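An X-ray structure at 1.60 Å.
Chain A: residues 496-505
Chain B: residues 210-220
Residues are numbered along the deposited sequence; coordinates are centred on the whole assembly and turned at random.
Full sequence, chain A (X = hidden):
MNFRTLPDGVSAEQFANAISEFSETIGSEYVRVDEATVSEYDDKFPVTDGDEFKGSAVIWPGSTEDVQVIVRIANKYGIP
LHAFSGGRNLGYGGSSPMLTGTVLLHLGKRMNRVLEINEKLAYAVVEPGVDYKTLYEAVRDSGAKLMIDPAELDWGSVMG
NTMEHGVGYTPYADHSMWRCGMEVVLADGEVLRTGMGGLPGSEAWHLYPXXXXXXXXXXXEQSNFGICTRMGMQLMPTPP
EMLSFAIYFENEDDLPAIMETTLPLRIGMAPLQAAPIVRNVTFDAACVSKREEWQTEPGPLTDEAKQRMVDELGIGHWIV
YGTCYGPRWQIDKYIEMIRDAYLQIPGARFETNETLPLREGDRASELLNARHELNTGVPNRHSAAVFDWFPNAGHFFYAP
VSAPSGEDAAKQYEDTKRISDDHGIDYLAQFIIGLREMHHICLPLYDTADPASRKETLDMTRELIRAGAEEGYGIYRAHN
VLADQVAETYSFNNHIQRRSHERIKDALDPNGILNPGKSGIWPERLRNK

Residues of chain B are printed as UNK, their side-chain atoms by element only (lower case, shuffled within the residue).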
# COMPACT_ATOMS: atom_id res chain seq x y z
N ILE A 496 -21.66 -0.66 6.25
CA ILE A 496 -20.71 -1.32 7.18
C ILE A 496 -19.36 -0.58 7.12
O ILE A 496 -18.70 -0.53 8.13
CB ILE A 496 -20.61 -2.83 6.97
CG1 ILE A 496 -19.78 -3.52 8.07
CG2 ILE A 496 -20.10 -3.16 5.57
CD1 ILE A 496 -20.24 -3.29 9.50
N GLN A 497 -19.00 0.02 5.98
CA GLN A 497 -17.73 0.77 5.85
C GLN A 497 -17.74 1.94 6.82
O GLN A 497 -16.81 2.04 7.65
CB GLN A 497 -17.49 1.28 4.45
CG GLN A 497 -16.44 0.49 3.72
CD GLN A 497 -16.05 1.07 2.38
OE1 GLN A 497 -16.13 2.28 2.11
NE2 GLN A 497 -15.63 0.17 1.53
N ARG A 498 -18.75 2.81 6.69
CA ARG A 498 -18.91 3.97 7.59
C ARG A 498 -18.92 3.50 9.04
O ARG A 498 -18.30 4.14 9.89
CB ARG A 498 -20.21 4.74 7.29
CG ARG A 498 -20.48 5.98 8.15
CD ARG A 498 -21.94 6.43 7.94
NE ARG A 498 -22.86 5.65 8.76
CZ ARG A 498 -24.07 5.21 8.40
NH1 ARG A 498 -24.57 5.51 7.22
NH2 ARG A 498 -24.77 4.46 9.23
N ARG A 499 -19.71 2.48 9.36
CA ARG A 499 -19.83 2.00 10.75
C ARG A 499 -18.46 1.49 11.27
O ARG A 499 -18.20 1.65 12.43
CB ARG A 499 -20.96 0.96 10.83
CG ARG A 499 -22.33 1.57 10.56
CD ARG A 499 -23.50 0.68 10.85
NE ARG A 499 -23.66 -0.39 9.89
CZ ARG A 499 -23.63 -1.69 10.15
NH1 ARG A 499 -23.38 -2.17 11.36
NH2 ARG A 499 -23.84 -2.54 9.17
N SER A 500 -17.62 0.90 10.43
CA SER A 500 -16.30 0.41 10.82
C SER A 500 -15.37 1.62 11.00
O SER A 500 -14.67 1.67 12.00
CB SER A 500 -15.77 -0.56 9.81
OG SER A 500 -16.63 -1.69 9.71
N HIS A 501 -15.49 2.62 10.15
CA HIS A 501 -14.72 3.87 10.32
C HIS A 501 -15.06 4.46 11.67
O HIS A 501 -14.13 4.88 12.37
CB HIS A 501 -15.02 4.87 9.21
CG HIS A 501 -14.56 4.41 7.89
ND1 HIS A 501 -15.07 4.95 6.74
CD2 HIS A 501 -13.71 3.44 7.53
CE1 HIS A 501 -14.50 4.36 5.72
NE2 HIS A 501 -13.67 3.44 6.16
N GLU A 502 -16.36 4.51 11.98
CA GLU A 502 -16.87 5.09 13.25
C GLU A 502 -16.31 4.33 14.46
O GLU A 502 -16.02 4.93 15.49
CB GLU A 502 -18.39 5.01 13.31
CG GLU A 502 -19.11 6.01 12.44
CD GLU A 502 -20.60 5.72 12.29
OE1 GLU A 502 -21.21 4.78 13.02
OE2 GLU A 502 -21.18 6.41 11.46
N ARG A 503 -16.28 3.00 14.40
CA ARG A 503 -15.72 2.19 15.52
C ARG A 503 -14.24 2.52 15.74
O ARG A 503 -13.84 2.68 16.90
CB ARG A 503 -15.86 0.70 15.24
CG ARG A 503 -17.31 0.25 15.28
CD ARG A 503 -17.45 -1.14 15.83
NE ARG A 503 -18.81 -1.60 15.56
CZ ARG A 503 -19.14 -2.73 14.95
NH1 ARG A 503 -20.42 -3.01 14.77
NH2 ARG A 503 -18.21 -3.58 14.53
N ILE A 504 -13.49 2.66 14.67
CA ILE A 504 -12.06 3.05 14.77
C ILE A 504 -11.96 4.48 15.34
O ILE A 504 -11.10 4.73 16.22
CB ILE A 504 -11.33 2.90 13.42
CG1 ILE A 504 -11.31 1.44 12.97
CG2 ILE A 504 -9.93 3.50 13.48
CD1 ILE A 504 -11.05 1.27 11.49
N LYS A 505 -12.80 5.37 14.82
CA LYS A 505 -12.85 6.79 15.25
C LYS A 505 -13.04 6.84 16.77
O LYS A 505 -12.29 7.57 17.42
CB LYS A 505 -14.04 7.50 14.60
CG LYS A 505 -14.28 8.92 15.02
CD LYS A 505 -13.09 9.78 14.82
CE LYS A 505 -13.42 11.23 15.07
NZ LYS A 505 -12.20 12.05 15.03
N UNK B 210 -8.99 1.90 -2.81
CA UNK B 210 -9.41 3.18 -2.23
C UNK B 210 -10.90 3.31 -2.17
O UNK B 210 -11.64 2.39 -2.60
N UNK B 211 -11.34 4.40 -1.58
CA UNK B 211 -12.71 4.66 -1.07
C UNK B 211 -12.63 6.08 -0.56
O UNK B 211 -11.54 6.53 -0.28
o UNK B 211 -10.68 2.12 0.80
n UNK B 211 -9.76 4.12 1.19
c UNK B 211 -12.21 3.84 1.32
c UNK B 211 -13.12 3.73 0.08
c UNK B 211 -10.81 3.30 1.07
N UNK B 212 -13.76 6.72 -0.34
CA UNK B 212 -13.77 7.87 0.54
C UNK B 212 -13.39 7.40 1.94
O UNK B 212 -14.10 6.54 2.52
c UNK B 212 -16.53 10.30 1.54
c UNK B 212 -15.13 8.53 0.53
c UNK B 212 -15.11 9.89 1.19
c UNK B 212 -14.42 10.93 0.30
N UNK B 213 -12.35 8.01 2.52
CA UNK B 213 -11.97 7.70 3.90
C UNK B 213 -10.74 6.78 3.92
O UNK B 213 -10.04 6.64 2.91
N UNK B 214 -10.43 6.21 5.09
CA UNK B 214 -9.19 5.47 5.29
C UNK B 214 -9.12 4.15 4.52
O UNK B 214 -10.14 3.54 4.22
c UNK B 214 -9.14 5.20 6.79
c UNK B 214 -10.58 5.33 7.27
c UNK B 214 -11.23 6.31 6.33
N UNK B 215 -7.89 3.77 4.20
CA UNK B 215 -7.55 2.49 3.56
C UNK B 215 -7.31 1.50 4.70
O UNK B 215 -6.40 1.73 5.49
o UNK B 215 -6.72 3.37 1.48
c UNK B 215 -6.38 2.61 2.63
N UNK B 216 -8.17 0.49 4.83
CA UNK B 216 -8.14 -0.38 6.03
C UNK B 216 -7.74 -1.81 5.70
O UNK B 216 -7.66 -2.57 6.65
c UNK B 216 -9.47 -0.33 6.79
c UNK B 216 -10.65 -0.90 5.99
c UNK B 216 -9.74 1.09 7.23
c UNK B 216 -11.92 -0.93 6.82
N UNK B 217 -7.38 -2.12 4.45
CA UNK B 217 -6.98 -3.52 4.12
C UNK B 217 -5.75 -3.89 4.94
O UNK B 217 -5.61 -5.04 5.35
c UNK B 217 -7.95 -4.14 0.39
o UNK B 217 -8.96 -4.03 -0.28
c UNK B 217 -8.04 -3.86 1.86
o UNK B 217 -6.87 -4.40 -0.11
c UNK B 217 -6.73 -3.71 2.63
N UNK B 218 -4.83 -2.95 5.17
CA UNK B 218 -3.64 -3.26 5.95
C UNK B 218 -3.95 -3.62 7.39
O UNK B 218 -3.12 -4.30 8.02
N UNK B 219 -5.11 -3.21 7.92
CA UNK B 219 -5.51 -3.55 9.30
C UNK B 219 -5.65 -5.06 9.44
O UNK B 219 -5.55 -5.54 10.57
c UNK B 219 -5.87 -1.12 10.96
c UNK B 219 -8.36 -1.33 10.69
c UNK B 219 -6.89 -2.98 9.65
c UNK B 219 -7.00 -1.53 10.03
N UNK B 220 -5.89 -5.77 8.35
CA UNK B 220 -6.23 -7.22 8.41
C UNK B 220 -4.93 -8.00 8.17
O UNK B 220 -5.01 -9.21 8.00
c UNK B 220 -10.43 -6.63 9.35
c UNK B 220 -10.24 -5.21 7.44
c UNK B 220 -7.32 -7.59 7.42
c UNK B 220 -10.92 -5.61 8.57
c UNK B 220 -8.61 -6.94 7.79
c UNK B 220 -9.28 -7.31 8.95
c UNK B 220 -9.10 -5.89 7.03
O HOH W 1 -16.40 5.07 2.61
O HOH W 2 -12.23 1.90 4.51

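Position 210 of chain B has no side-chain atoms beyond its CA and lies out of reach of the helix of chain A. It is B:Gly210.

Position 211 carries three carbons in a row, the third bearing one oxygen and one nitrogen. That is an amide at the end of a two-carbon arm, so the residue is B:Gln211. Its CB lies 3.9 Å from A:Gln497 OE1, a packing contact. The amide instead serves its own chain: NE2 donates to the backbone O of position 213 at 3.1 Å and to the lone side-chain oxygen of position 215, also at 3.1 Å. With two hydrogens to give, it ties the loop together.

Position 212 has four carbons forked at the second, the pattern of B:Leu212. The side chain points sideways and makes no contact with this helix, so its backbone does more of the work: its O lies 3.9 Å from A:His501 CE1 and accepts a hydrogen bond from water 1.

Position 213 has no side-chain atoms, and its phi of 103° and psi of -168° explain why. A CB here would be jammed against the carbonyl oxygen of the residue before, would clash with the ring of position 214, and would sit only 3.2 Å from A:His501 CE1. The residue is B:Gly213.

At position 214 three carbons close a ring onto the backbone N, which identifies B:Pro214. Its CD lies 3.8 Å from the centroid of the A:His501 ring and 10° off the ring normal, a CH-pi contact over the face. Ring carbons next to a proline nitrogen are somewhat polarized, which suits their C-H groups to an aromatic face.

Position 215 has one carbon followed by one oxygen: B:Ser215. It points away from the helix stretch, and its OG accepts the bond from B:Gln211 NE2.

Position 216 has four carbons, forked at the first with one arm two carbons long. This is B:Ile216, directed toward the helix, where its CG2 comes within 4.5 Å of A:Ile504 CD1.

Position 217 ends in a carbon with two oxygens after two other carbons, as in B:Glu217; it makes no contact with this helix, and both carboxylate oxygens are hydrogen-bonded elsewhere in the structure. Position 218, without a side chain, is B:Gly218, also out of reach.

Position 219 again has four carbons forked at the second. B:Leu219 points toward the helix, and its CD1 packs 3.8 Å from A:Ile504 CD1. Like B:Ile216, it buries methyl groups against A:Ile504, leaving no polar group unpaired. Position 220 bears one carbon and a six-carbon ring, B:Phe220, out of reach, its apolar ring suiting a buried site.

No direct hydrogen bond crosses between the stretches. Water 1 donates to A:Gln497 OE1 at 2.8 Å and to B:Leu212 O at 2.7 Å; water 2 lies 2.7 Å from A:His501 NE2 and donates to B:Pro214 O at 2.7 Å. These bridges accompany the histidine-proline packing, while A:Ile504 adds an apolar patch with B:Ile216 and B:Leu219.

Chain B (210-220) GQLGPSIEGLF
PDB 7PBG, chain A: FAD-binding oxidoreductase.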